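Local structure of Lmo0305 protein (Listeria monocytogenes, 3PJ0) at residues 30-35 / 245-250; 92-97 / 106-111; 117-122 / 132-137; 179-184 / 194-199. The protein is of unknown exact function but belongs to the beta-eliminating lyase family of pyridoxal-phosphate proteins, in the aminotransferase-like clan. One frame throughout, in Å; residues are numbered along the deposited sequence.

Overall arrangement
Interactions 2 and 3 are neighbours at one edge of the mixed sheet, with centres 13 Å apart. Strand 91-94 and strand 115-118 join them: V92 O lies 2.7 Å from L117 N, a probable hydrogen bond. Interaction 4 packs by strands 173-178 and 201-205, farther across the same sheet, about 21 Å from interaction 2 and 23 Å from interaction 3, centre to centre. It reaches the cofactor site: R180 NH1 hydrogen-bonds O3 of the modified residue LLP at position 208. Interaction 1 sits by the subunit interface, 24 Å from interaction 4 and 42 Å from interaction 3 between centres. The chain's centre lies between interactions 1 and 3.

Interaction 1 (30-35 / 245-250)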
loop_
_atom_site.group_PDB
_atom_site.type_symbol
_atom_site.label_atom_id
_atom_site.label_comp_id
_atom_site.label_asym_id
_atom_site.label_seq_id
_atom_site.Cartn_x
_atom_site.Cartn_y
_atom_site.Cartn_z
ATOM N N GLU A 30 19.522 -6.550 -2.266
ATOM C CA GLU A 30 20.679 -5.630 -2.128
ATOM C C GLU A 30 20.434 -4.622 -0.998
ATOM O O GLU A 30 21.326 -4.358 -0.165
ATOM C CB GLU A 30 21.046 -4.886 -3.442
ATOM C CG GLU A 30 22.201 -3.844 -3.221
ATOM C CD GLU A 30 22.600 -3.053 -4.467
ATOM O OE1 GLU A 30 22.381 -3.557 -5.596
ATOM O OE2 GLU A 30 23.160 -1.935 -4.315
ATOM N N ALA A 31 19.220 -4.068 -0.947
ATOM C CA ALA A 31 18.888 -3.096 0.085
ATOM C C ALA A 31 18.945 -3.690 1.492
ATOM O O ALA A 31 19.197 -2.956 2.451
ATOM C CB ALA A 31 17.478 -2.477 -0.164
ATOM N N LEU A 32 18.708 -4.988 1.618
ATOM C CA LEU A 32 18.688 -5.643 2.939
ATOM C C LEU A 32 20.048 -6.154 3.401
ATOM O O LEU A 32 20.162 -6.678 4.502
ATOM C CB LEU A 32 17.703 -6.795 2.957
ATOM C CG LEU A 32 16.235 -6.418 2.772
ATOM C CD1 LEU A 32 15.387 -7.716 2.781
ATOM C CD2 LEU A 32 15.809 -5.436 3.846
ATOM N N GLN A 33 21.085 -5.981 2.578
ATOM C CA GLN A 33 22.401 -6.530 2.927
ATOM C C GLN A 33 22.912 -6.029 4.255
ATOM O O GLN A 33 23.462 -6.814 5.034
ATOM C CB GLN A 33 23.429 -6.250 1.816
ATOM C CG GLN A 33 23.144 -7.101 0.571
ATOM C CD GLN A 33 24.127 -6.907 -0.543
ATOM O OE1 GLN A 33 24.715 -5.836 -0.698
ATOM N NE2 GLN A 33 24.264 -7.954 -1.395
ATOM N N ASN A 34 22.786 -4.723 4.487
ATOM C CA ASN A 34 23.327 -4.128 5.722
ATOM C C ASN A 34 22.347 -4.042 6.893
ATOM O O ASN A 34 22.678 -3.466 7.925
ATOM C CB ASN A 34 23.932 -2.737 5.456
ATOM C CG ASN A 34 22.870 -1.669 5.155
ATOM O OD1 ASN A 34 21.711 -1.978 4.963
ATOM N ND2 ASN A 34 23.293 -0.394 5.100
ATOM N N ILE A 35 21.170 -4.636 6.741
ATOM C CA ILE A 35 20.101 -4.572 7.745
ATOM C C ILE A 35 20.117 -5.819 8.639
ATOM O O ILE A 35 20.214 -6.939 8.163
ATOM C CB ILE A 35 18.724 -4.438 7.093
ATOM C CG1 ILE A 35 18.656 -3.211 6.182
ATOM C CG2 ILE A 35 17.618 -4.424 8.181
ATOM C CD1 ILE A 35 18.746 -1.836 6.908
ATOM N N TYR A 245 9.376 -1.300 1.970
ATOM C CA TYR A 245 9.478 -0.120 1.122
ATOM C C TYR A 245 10.285 0.976 1.816
ATOM O O TYR A 245 11.009 1.685 1.173
ATOM C CB TYR A 245 8.094 0.425 0.719
ATOM C CG TYR A 245 7.227 -0.528 -0.056
ATOM C CD1 TYR A 245 7.742 -1.298 -1.090
ATOM C CD2 TYR A 245 5.875 -0.632 0.217
ATOM C CE1 TYR A 245 6.930 -2.182 -1.806
ATOM C CE2 TYR A 245 5.052 -1.503 -0.504
ATOM C CZ TYR A 245 5.589 -2.268 -1.511
ATOM O OH TYR A 245 4.773 -3.127 -2.208
ATOM N N ILE A 246 10.182 1.107 3.141
ATOM C CA ILE A 246 10.972 2.161 3.843
ATOM C C ILE A 246 12.473 1.875 3.761
ATOM O O ILE A 246 13.275 2.734 3.358
ATOM C CB ILE A 246 10.572 2.306 5.339
ATOM C CG1 ILE A 246 9.128 2.798 5.465
ATOM C CG2 ILE A 246 11.498 3.305 6.092
ATOM C CD1 ILE A 246 8.543 2.479 6.837
ATOM N N LEU A 247 12.857 0.652 4.110
ATOM C CA LEU A 247 14.289 0.281 4.027
ATOM C C LEU A 247 14.885 0.446 2.619
ATOM O O LEU A 247 16.025 0.946 2.480
ATOM C CB LEU A 247 14.543 -1.110 4.581
ATOM C CG LEU A 247 14.233 -1.265 6.086
ATOM C CD1 LEU A 247 14.253 -2.742 6.471
ATOM C CD2 LEU A 247 15.138 -0.387 7.040
ATOM N N SER A 248 14.166 -0.040 1.596
ATOM C CA SER A 248 14.615 0.100 0.219
ATOM C C SER A 248 14.624 1.567 -0.218
ATOM O O SER A 248 15.550 1.976 -0.935
ATOM C CB SER A 248 13.798 -0.762 -0.754
ATOM O OG SER A 248 12.420 -0.543 -0.586
ATOM N N ALA A 249 13.628 2.351 0.210
ATOM C CA ALA A 249 13.595 3.801 -0.129
ATOM C C ALA A 249 14.810 4.497 0.441
ATOM O O ALA A 249 15.511 5.197 -0.260
ATOM C CB ALA A 249 12.306 4.489 0.398
ATOM N N ASP A 250 15.109 4.224 1.691
ATOM C CA ASP A 250 16.284 4.854 2.352
ATOM C C ASP A 250 17.609 4.389 1.715
ATOM O O ASP A 250 18.501 5.200 1.445
ATOM C CB ASP A 250 16.239 4.571 3.841
ATOM C CG ASP A 250 17.022 5.588 4.658
ATOM O OD1 ASP A 250 17.322 6.698 4.156
ATOM O OD2 ASP A 250 17.341 5.260 5.818
#
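L247 meets L32 and I35 through the two methyl branches at its tip. Its CB and CG form a short stem rising from helix 243-256 toward segment 30-35. CG stands anti to the carbonyl carbon (chi1 -64°), and beyond it the chain forks. CD1 touches two partners: CD2 of L32 at 4.1 Å and CG2 of I35, also at 4.1 Å. CD2 of L247 has a different neighbour, CD1 of I35, at 3.9 Å. L32 stands nearly perpendicular to L247, whereas I35 slants across it. A type I beta turn from L32 to I35 brings both of these residues to the same leucine. It is closed by I35 N to L32 O at 3.2 Å.

In this aminotransferase-like (fold type I) protein the contact joins the end of helix 25-31 to helix 243-256, beside the second subunit. V25 of the second subunit packs on both I35 and L247, and L28 of that subunit packs on L32.

A31 makes the closest backbone approach. Its CB lies 3.9 Å from S248 CA and 4.1 Å from S248 CB, a small methyl set against the helix itself. S248 OG is engaged within its own helix, by a hydrogen bond to P244 O.

Interaction 2 (92-97 / 106-111); sequences VAYHPL and DGLKEL
Y94 and L108 reach toward each other from opposite directions, one from strand 91-94 and the other from helix 107-112. The helix belongs to a beta-alpha-beta crossover, because the chain goes on from it into strand 115-118, the parallel neighbour of strand 91-94. The pair lies near one edge of the mixed seven-stranded sheet, where 115-118 is the outermost strand. The strand order of this sheet is that of the aminotransferase-like fold.

The leucine comes to the edge of the tyrosine ring, near its plane, and not over a face. Its CD2 methyl lies 3.9 Å from Y94 CE2 and 3.7 Å from Y94 OH. The same methyl is 4.4 Å from V92 CG2, a looser touch. L108 CG is anti to the backbone N (chi1 -179°), which carries the branch out from the helix to the strand. All three residues are buried.

L108 also packs on P116, so the helix rests on both strands of the crossover. Y94 OH, although beside a methyl, has its polar partner outside the two segments, in a hydrogen bond to E101 OE1. E101, in helix 99-102, also pairs with K109 through its OE2. It thus links the tyrosine to helix 107-112 as well.

Past the strand come H95 and P96. CD of P96 sits 3.3 Å above one face of the H95 ring, offset toward its rim. L97 N donates to H95 ND1 at 3.0 Å, nearly straight at 164°, but approaches 21° out of the ring plane.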
loop_
_atom_site.group_PDB
_atom_site.type_symbol
_atom_site.label_atom_id
_atom_site.label_comp_id
_atom_site.label_asym_id
_atom_site.label_seq_id
_atom_site.Cartn_x
_atom_site.Cartn_y
_atom_site.Cartn_z
ATOM N N VAL A 92 -9.966 22.659 -7.139
ATOM C CA VAL A 92 -8.488 22.803 -7.164
ATOM C C VAL A 92 -8.075 23.144 -8.588
ATOM O O VAL A 92 -8.909 23.062 -9.500
ATOM C CB VAL A 92 -7.741 21.552 -6.686
ATOM C CG1 VAL A 92 -8.163 21.200 -5.274
ATOM C CG2 VAL A 92 -7.971 20.352 -7.618
ATOM N N ALA A 93 -6.807 23.495 -8.802
ATOM C CA ALA A 93 -6.343 23.807 -10.133
ATOM C C ALA A 93 -4.966 23.214 -10.399
ATOM O O ALA A 93 -4.090 23.217 -9.533
ATOM C CB ALA A 93 -6.331 25.354 -10.380
ATOM N N TYR A 94 -4.801 22.677 -11.591
ATOM C CA TYR A 94 -3.536 22.121 -11.989
ATOM C C TYR A 94 -3.421 21.937 -13.513
ATOM O O TYR A 94 -4.390 22.144 -14.241
ATOM C CB TYR A 94 -3.270 20.817 -11.261
ATOM C CG TYR A 94 -4.336 19.708 -11.330
ATOM C CD1 TYR A 94 -4.968 19.354 -12.515
ATOM C CD2 TYR A 94 -4.630 18.936 -10.180
ATOM C CE1 TYR A 94 -5.899 18.287 -12.551
ATOM C CE2 TYR A 94 -5.520 17.881 -10.214
ATOM C CZ TYR A 94 -6.162 17.555 -11.382
ATOM O OH TYR A 94 -7.058 16.492 -11.368
ATOM N N HIS A 95 -2.233 21.545 -13.975
ATOM C CA HIS A 95 -1.994 21.326 -15.384
ATOM C C HIS A 95 -2.940 20.210 -15.905
ATOM O O HIS A 95 -3.224 19.251 -15.179
ATOM C CB HIS A 95 -0.528 20.913 -15.600
ATOM C CG HIS A 95 -0.106 20.870 -17.040
ATOM N ND1 HIS A 95 -0.302 19.770 -17.837
ATOM C CD2 HIS A 95 0.527 21.786 -17.815
ATOM C CE1 HIS A 95 0.164 20.016 -19.053
ATOM N NE2 HIS A 95 0.674 21.237 -19.065
ATOM N N PRO A 96 -3.429 20.319 -17.152
ATOM C CA PRO A 96 -4.310 19.292 -17.748
ATOM C C PRO A 96 -3.789 17.818 -17.678
ATOM O O PRO A 96 -4.581 16.867 -17.642
ATOM C CB PRO A 96 -4.377 19.723 -19.225
ATOM C CG PRO A 96 -4.217 21.172 -19.184
ATOM C CD PRO A 96 -3.223 21.440 -18.088
ATOM N N LEU A 97 -2.470 17.653 -17.645
ATOM C CA LEU A 97 -1.851 16.330 -17.645
ATOM C C LEU A 97 -1.312 15.962 -16.270
ATOM O O LEU A 97 -0.418 15.094 -16.153
ATOM C CB LEU A 97 -0.760 16.243 -18.719
ATOM C CG LEU A 97 -1.206 16.578 -20.139
ATOM C CD1 LEU A 97 -0.119 16.282 -21.199
ATOM C CD2 LEU A 97 -2.466 15.798 -20.457
ATOM N N ASP A 106 -9.367 8.582 -12.169
ATOM C CA ASP A 106 -10.282 9.627 -11.671
ATOM C C ASP A 106 -10.530 9.550 -10.167
ATOM O O ASP A 106 -11.578 9.997 -9.668
ATOM C CB ASP A 106 -11.625 9.553 -12.414
ATOM C CG ASP A 106 -11.443 9.427 -13.914
ATOM O OD1 ASP A 106 -10.753 10.280 -14.520
ATOM O OD2 ASP A 106 -11.966 8.438 -14.463
ATOM N N GLY A 107 -9.549 9.028 -9.438
ATOM C CA GLY A 107 -9.666 8.861 -7.997
ATOM C C GLY A 107 -10.043 10.151 -7.269
ATOM O O GLY A 107 -10.913 10.157 -6.392
ATOM N N LEU A 108 -9.380 11.248 -7.627
ATOM C CA LEU A 108 -9.640 12.551 -6.953
ATOM C C LEU A 108 -11.099 12.954 -7.087
ATOM O O LEU A 108 -11.742 13.369 -6.115
ATOM C CB LEU A 108 -8.727 13.627 -7.523
ATOM C CG LEU A 108 -8.845 15.035 -6.925
ATOM C CD1 LEU A 108 -8.422 15.025 -5.435
ATOM C CD2 LEU A 108 -7.983 15.984 -7.800
ATOM N N LYS A 109 -11.637 12.809 -8.288
ATOM C CA LYS A 109 -13.056 13.083 -8.549
ATOM C C LYS A 109 -14.009 12.094 -7.850
ATOM O O LYS A 109 -15.014 12.490 -7.234
ATOM C CB LYS A 109 -13.292 13.049 -10.056
ATOM C CG LYS A 109 -12.512 14.180 -10.801
ATOM C CD LYS A 109 -12.598 14.036 -12.295
ATOM C CE LYS A 109 -11.637 15.042 -13.015
ATOM N NZ LYS A 109 -11.582 14.757 -14.486
ATOM N N GLU A 110 -13.693 10.811 -7.932
ATOM C CA GLU A 110 -14.608 9.764 -7.456
ATOM C C GLU A 110 -14.570 9.549 -5.951
ATOM O O GLU A 110 -15.596 9.182 -5.359
ATOM C CB GLU A 110 -14.315 8.431 -8.150
ATOM C CG GLU A 110 -14.500 8.426 -9.669
ATOM C CD GLU A 110 -15.940 8.277 -10.143
ATOM O OE1 GLU A 110 -16.913 8.403 -9.344
ATOM O OE2 GLU A 110 -16.090 8.031 -11.358
ATOM N N LEU A 111 -13.396 9.713 -5.340
ATOM C CA LEU A 111 -13.240 9.489 -3.912
ATOM C C LEU A 111 -13.359 10.775 -3.087
ATOM O O LEU A 111 -13.795 10.738 -1.932
ATOM C CB LEU A 111 -11.925 8.776 -3.599
ATOM C CG LEU A 111 -11.829 7.295 -4.006
ATOM C CD1 LEU A 111 -10.420 6.781 -3.832
ATOM C CD2 LEU A 111 -12.863 6.428 -3.226
#

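Interaction 3 (117-122 / 132-137); sequences LLLGTA and KSLREP
L134 puts its CD2 methyl between L117 and L119. That methyl lies 3.8 Å from L117 CB and 3.9 Å from L119 CD2. The first pair of side chains meets at a slant, and the second is close to perpendicular. L117 has another neighbour in E136. Its CD1 touches E136 CG at 3.6 Å, and its CD2 lies 3.9 Å from E136 OE2. The glutamate runs across L117 at about a right angle. With chi1 55°, E136 CG sits between the backbone N and the carbonyl carbon; the extended chain beyond it lays its methylene flank on the leucine.

The next shell holds the strand side. L117 and L119 are held by backbone hydrogen bonds to strand 91-94: L117 pairs with V92 and Y94, and L119 with Y94. A93 of that strand touches both L119 and L134. L119 also packs on I131 of helix 128-132, which leads into segment 132-137.

Farther out, the contact belongs to a beta-alpha-beta crossover. The chain leaves strand 115-118, the outermost strand at this end of the sheet, passes through helix 128-132, and returns as strand 140-144. The two strands are parallel, with strand 91-94 between them.

The contact is mainly aliphatic, so it probably rests on shape and burial of apolar surface. E136 is exposed, and its OE1 has a long, weak ion pair with R91 NE. The carboxylate, at the exposed margin, probably adds little directional hold.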
loop_
_atom_site.group_PDB
_atom_site.type_symbol
_atom_site.label_atom_id
_atom_site.label_comp_id
_atom_site.label_asym_id
_atom_site.label_seq_id
_atom_site.Cartn_x
_atom_site.Cartn_y
_atom_site.Cartn_z
ATOM N N LEU A 117 -9.889 22.357 -11.971
ATOM C CA LEU A 117 -9.955 23.356 -13.018
ATOM C C LEU A 117 -8.600 23.244 -13.682
ATOM O O LEU A 117 -7.553 23.285 -12.996
ATOM C CB LEU A 117 -10.210 24.748 -12.426
ATOM C CG LEU A 117 -11.440 24.864 -11.502
ATOM C CD1 LEU A 117 -11.552 26.259 -10.854
ATOM C CD2 LEU A 117 -12.727 24.500 -12.226
ATOM N N LEU A 118 -8.597 23.070 -14.998
ATOM C CA LEU A 118 -7.343 22.817 -15.708
ATOM C C LEU A 118 -6.674 24.120 -16.147
ATOM O O LEU A 118 -7.310 25.019 -16.683
ATOM C CB LEU A 118 -7.584 21.865 -16.875
ATOM C CG LEU A 118 -8.342 20.588 -16.510
ATOM C CD1 LEU A 118 -8.482 19.664 -17.724
ATOM C CD2 LEU A 118 -7.659 19.850 -15.363
ATOM N N LEU A 119 -5.377 24.223 -15.897
ATOM C CA LEU A 119 -4.656 25.457 -16.149
ATOM C C LEU A 119 -3.911 25.431 -17.468
ATOM O O LEU A 119 -3.029 24.588 -17.673
ATOM C CB LEU A 119 -3.663 25.719 -15.012
ATOM C CG LEU A 119 -4.207 26.008 -13.626
ATOM C CD1 LEU A 119 -3.109 25.882 -12.539
ATOM C CD2 LEU A 119 -4.893 27.397 -13.625
ATOM N N GLY A 120 -4.222 26.400 -18.324
ATOM C CA GLY A 120 -3.548 26.549 -19.621
ATOM C C GLY A 120 -3.967 25.497 -20.630
ATOM O O GLY A 120 -5.150 25.215 -20.766
ATOM N N THR A 121 -2.990 24.920 -21.329
ATOM C CA THR A 121 -3.250 23.929 -22.354
ATOM C C THR A 121 -2.348 22.721 -22.103
ATOM O O THR A 121 -1.327 22.836 -21.449
ATOM C CB THR A 121 -3.034 24.534 -23.759
ATOM O OG1 THR A 121 -1.683 24.930 -23.906
ATOM C CG2 THR A 121 -3.927 25.758 -23.958
ATOM N N ALA A 122 -2.748 21.560 -22.618
ATOM C CA ALA A 122 -2.039 20.306 -22.389
ATOM C C ALA A 122 -0.605 20.296 -22.917
ATOM O O ALA A 122 0.257 19.569 -22.388
ATOM C CB ALA A 122 -2.850 19.115 -23.010
ATOM N N LYS A 132 -4.447 33.405 -12.605
ATOM C CA LYS A 132 -5.157 34.695 -12.543
ATOM C C LYS A 132 -6.444 34.682 -13.358
ATOM O O LYS A 132 -7.378 35.398 -13.009
ATOM C CB LYS A 132 -4.242 35.852 -13.007
ATOM C CG LYS A 132 -3.168 36.240 -11.996
ATOM C CD LYS A 132 -2.296 37.433 -12.484
ATOM C CE LYS A 132 -1.291 37.889 -11.417
ATOM N NZ LYS A 132 -0.519 39.092 -11.869
ATOM N N SER A 133 -6.506 33.860 -14.402
ATOM C CA SER A 133 -7.681 33.739 -15.272
ATOM C C SER A 133 -8.738 32.738 -14.784
ATOM O O SER A 133 -9.747 32.543 -15.466
ATOM C CB SER A 133 -7.245 33.316 -16.685
ATOM O OG SER A 133 -6.336 34.244 -17.243
ATOM N N LEU A 134 -8.503 32.074 -13.652
ATOM C CA LEU A 134 -9.506 31.137 -13.109
ATOM C C LEU A 134 -10.824 31.863 -12.903
ATOM O O LEU A 134 -10.850 32.984 -12.391
ATOM C CB LEU A 134 -9.037 30.502 -11.789
ATOM C CG LEU A 134 -7.946 29.419 -11.872
ATOM C CD1 LEU A 134 -7.362 29.151 -10.507
ATOM C CD2 LEU A 134 -8.494 28.123 -12.461
ATOM N N ARG A 135 -11.907 31.236 -13.332
ATOM C CA ARG A 135 -13.253 31.835 -13.242
ATOM C C ARG A 135 -13.987 31.632 -11.917
ATOM O O ARG A 135 -15.110 32.134 -11.736
ATOM C CB ARG A 135 -14.104 31.384 -14.421
ATOM C CG ARG A 135 -13.950 32.296 -15.628
ATOM C CD ARG A 135 -14.384 31.668 -16.944
ATOM N NE ARG A 135 -13.307 30.890 -17.581
ATOM C CZ ARG A 135 -13.065 29.598 -17.382
ATOM N NH1 ARG A 135 -13.806 28.884 -16.537
ATOM N NH2 ARG A 135 -12.059 29.012 -18.023
ATOM N N GLU A 136 -13.362 30.887 -11.010
ATOM C CA GLU A 136 -13.863 30.732 -9.662
ATOM C C GLU A 136 -12.687 30.462 -8.738
ATOM O O GLU A 136 -11.620 30.007 -9.189
ATOM C CB GLU A 136 -14.902 29.605 -9.551
ATOM C CG GLU A 136 -14.413 28.276 -10.050
ATOM C CD GLU A 136 -15.508 27.238 -10.052
ATOM O OE1 GLU A 136 -16.121 27.038 -8.988
ATOM O OE2 GLU A 136 -15.758 26.645 -11.124
ATOM N N PRO A 137 -12.878 30.726 -7.442
ATOM C CA PRO A 137 -11.800 30.512 -6.490
ATOM C C PRO A 137 -11.494 29.029 -6.288
ATOM O O PRO A 137 -12.361 28.170 -6.523
ATOM C CB PRO A 137 -12.334 31.127 -5.189
ATOM C CG PRO A 137 -13.547 31.918 -5.584
ATOM C CD PRO A 137 -14.079 31.285 -6.805
#

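Interaction 4 (179-184 / 194-199)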
loop_
_atom_site.group_PDB
_atom_site.type_symbol
_atom_site.label_atom_id
_atom_site.label_comp_id
_atom_site.label_asym_id
_atom_site.label_seq_id
_atom_site.Cartn_x
_atom_site.Cartn_y
_atom_site.Cartn_z
ATOM N N ALA A 179 7.237 14.229 -7.375
ATOM C CA ALA A 179 7.588 12.879 -7.765
ATOM C C ALA A 179 9.037 12.827 -8.286
ATOM O O ALA A 179 9.761 11.834 -8.066
ATOM C CB ALA A 179 6.630 12.382 -8.855
ATOM N N ARG A 180 9.436 13.887 -8.995
ATOM C CA ARG A 180 10.795 14.012 -9.567
ATOM C C ARG A 180 11.531 15.226 -9.015
ATOM O O ARG A 180 12.312 15.883 -9.707
ATOM C CB ARG A 180 10.716 14.076 -11.093
ATOM C CG ARG A 180 10.233 12.763 -11.742
ATOM C CD ARG A 180 9.910 12.882 -13.239
ATOM N NE ARG A 180 9.451 11.572 -13.721
ATOM C CZ ARG A 180 8.220 11.091 -13.558
ATOM N NH1 ARG A 180 7.259 11.808 -12.971
ATOM N NH2 ARG A 180 7.928 9.880 -14.003
ATOM N N LEU A 181 11.274 15.551 -7.746
ATOM C CA LEU A 181 11.968 16.696 -7.139
ATOM C C LEU A 181 13.496 16.582 -7.101
ATOM O O LEU A 181 14.208 17.558 -7.366
ATOM C CB LEU A 181 11.498 16.905 -5.697
ATOM C CG LEU A 181 12.195 18.032 -4.918
ATOM C CD1 LEU A 181 11.937 19.436 -5.561
ATOM C CD2 LEU A 181 11.703 17.971 -3.465
ATOM N N TRP A 182 13.995 15.422 -6.729
ATOM C CA TRP A 182 15.422 15.223 -6.538
ATOM C C TRP A 182 16.194 15.533 -7.829
ATOM O O TRP A 182 17.283 16.092 -7.806
ATOM C CB TRP A 182 15.718 13.789 -6.104
ATOM C CG TRP A 182 14.774 13.245 -5.017
ATOM C CD1 TRP A 182 13.893 12.216 -5.174
ATOM C CD2 TRP A 182 14.619 13.690 -3.663
ATOM N NE1 TRP A 182 13.221 11.969 -4.005
ATOM C CE2 TRP A 182 13.627 12.870 -3.065
ATOM C CE3 TRP A 182 15.203 14.702 -2.895
ATOM C CZ2 TRP A 182 13.202 13.039 -1.731
ATOM C CZ3 TRP A 182 14.792 14.859 -1.579
ATOM C CH2 TRP A 182 13.806 14.017 -1.009
ATOM N N GLU A 183 15.574 15.185 -8.948
ATOM C CA GLU A 183 16.170 15.357 -10.258
ATOM C C GLU A 183 16.322 16.803 -10.738
ATOM O O GLU A 183 17.078 17.039 -11.693
ATOM C CB GLU A 183 15.327 14.608 -11.304
ATOM C CG GLU A 183 15.247 13.111 -11.147
ATOM C CD GLU A 183 14.093 12.588 -10.309
ATOM O OE1 GLU A 183 13.904 13.046 -9.174
ATOM O OE2 GLU A 183 13.416 11.643 -10.788
ATOM N N ILE A 184 15.592 17.750 -10.133
ATOM C CA ILE A 184 15.631 19.157 -10.579
ATOM C C ILE A 184 16.544 20.107 -9.773
ATOM O O ILE A 184 16.808 21.226 -10.201
ATOM C CB ILE A 184 14.196 19.767 -10.669
ATOM C CG1 ILE A 184 13.571 20.033 -9.283
ATOM C CG2 ILE A 184 13.292 18.884 -11.508
ATOM C CD1 ILE A 184 12.214 20.666 -9.325
ATOM N N GLU A 194 14.878 24.578 -0.236
ATOM C CA GLU A 194 14.595 25.873 -0.865
ATOM C C GLU A 194 13.392 25.805 -1.782
ATOM O O GLU A 194 12.517 26.658 -1.706
ATOM C CB GLU A 194 15.801 26.403 -1.642
ATOM C CG GLU A 194 16.869 26.969 -0.760
ATOM C CD GLU A 194 18.024 27.537 -1.550
ATOM O OE1 GLU A 194 18.820 26.745 -2.109
ATOM O OE2 GLU A 194 18.115 28.770 -1.633
ATOM N N ILE A 195 13.327 24.769 -2.615
ATOM C CA ILE A 195 12.209 24.590 -3.537
ATOM C C ILE A 195 10.905 24.355 -2.756
ATOM O O ILE A 195 9.883 24.993 -3.017
ATOM C CB ILE A 195 12.488 23.401 -4.513
ATOM C CG1 ILE A 195 13.694 23.708 -5.408
ATOM C CG2 ILE A 195 11.299 23.088 -5.443
ATOM C CD1 ILE A 195 14.235 22.451 -6.131
ATOM N N CYS A 196 10.966 23.460 -1.774
ATOM C CA CYS A 196 9.786 23.121 -0.981
ATOM C C CYS A 196 9.281 24.260 -0.086
ATOM O O CYS A 196 8.097 24.247 0.316
ATOM C CB CYS A 196 10.052 21.899 -0.121
ATOM S SG CYS A 196 10.250 20.382 -1.074
ATOM N N ALA A 197 10.163 25.211 0.233
ATOM C CA ALA A 197 9.803 26.367 1.075
ATOM C C ALA A 197 8.716 27.251 0.459
ATOM O O ALA A 197 8.091 28.060 1.170
ATOM C CB ALA A 197 11.038 27.229 1.407
ATOM N N LEU A 198 8.516 27.127 -0.852
ATOM C CA LEU A 198 7.519 27.938 -1.535
ATOM C C LEU A 198 6.130 27.284 -1.497
ATOM O O LEU A 198 5.162 27.881 -1.974
ATOM C CB LEU A 198 7.931 28.139 -2.996
ATOM C CG LEU A 198 9.245 28.864 -3.272
ATOM C CD1 LEU A 198 9.474 28.881 -4.812
ATOM C CD2 LEU A 198 9.183 30.255 -2.705
ATOM N N PHE A 199 6.035 26.092 -0.902
ATOM C CA PHE A 199 4.824 25.283 -0.905
ATOM C C PHE A 199 4.332 24.987 0.494
ATOM O O PHE A 199 5.110 24.897 1.426
ATOM C CB PHE A 199 5.124 23.925 -1.600
ATOM C CG PHE A 199 5.403 24.056 -3.068
ATOM C CD1 PHE A 199 4.354 24.007 -3.980
ATOM C CD2 PHE A 199 6.698 24.251 -3.530
ATOM C CE1 PHE A 199 4.590 24.140 -5.356
ATOM C CE2 PHE A 199 6.951 24.397 -4.907
ATOM C CZ PHE A 199 5.889 24.325 -5.816
#
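L181 and I195 come closest in backbone terms, with CA atoms 8.7 Å apart, where a loop of helical phi and psi at 181-184 faces helix 192-196. The gap is bridged by side chains alone.

L181 supplies both of its methyls. CD1 sits against I195, 3.7 Å from CG2 and 3.8 Å from CD1, so it rests between the two branches of the isoleucine. CD2 of L181 turns to C196 and lies 3.7 Å from SG. The L181 and I195 side chains run antiparallel alongside each other. A chi1 of 177° swings the L181 fork away from its own backbone N and out to the helix. I184 adds a second contact with I195: its CG1 is 4.0 Å from I195 CD1, and the two chains meet at a slant. I184 N also bonds back to L181 O at 3.1 Å, which ties together the two residues that touch I195.

The four touching residues are buried. L176 of strand 173-178 packs on both L181 and C196, V204 on L181 and V202 on C196, so sheet strands lie beneath the cluster. F157 of helix 157-170 packs on I195. After C196 the chain makes a type I beta turn to F199, closed by F199 N to C196 O at 3.0 Å.

The loop 179-184 follows strand 173-178 and borders the cofactor site. R180 NH1 hydrogen-bonds O3 of the modified residue LLP at position 208. The site lies at the end of strand 173-178 in the sheet of an aminotransferase-like (fold type I) protein, with the cofactor bound to the lysine at position 208.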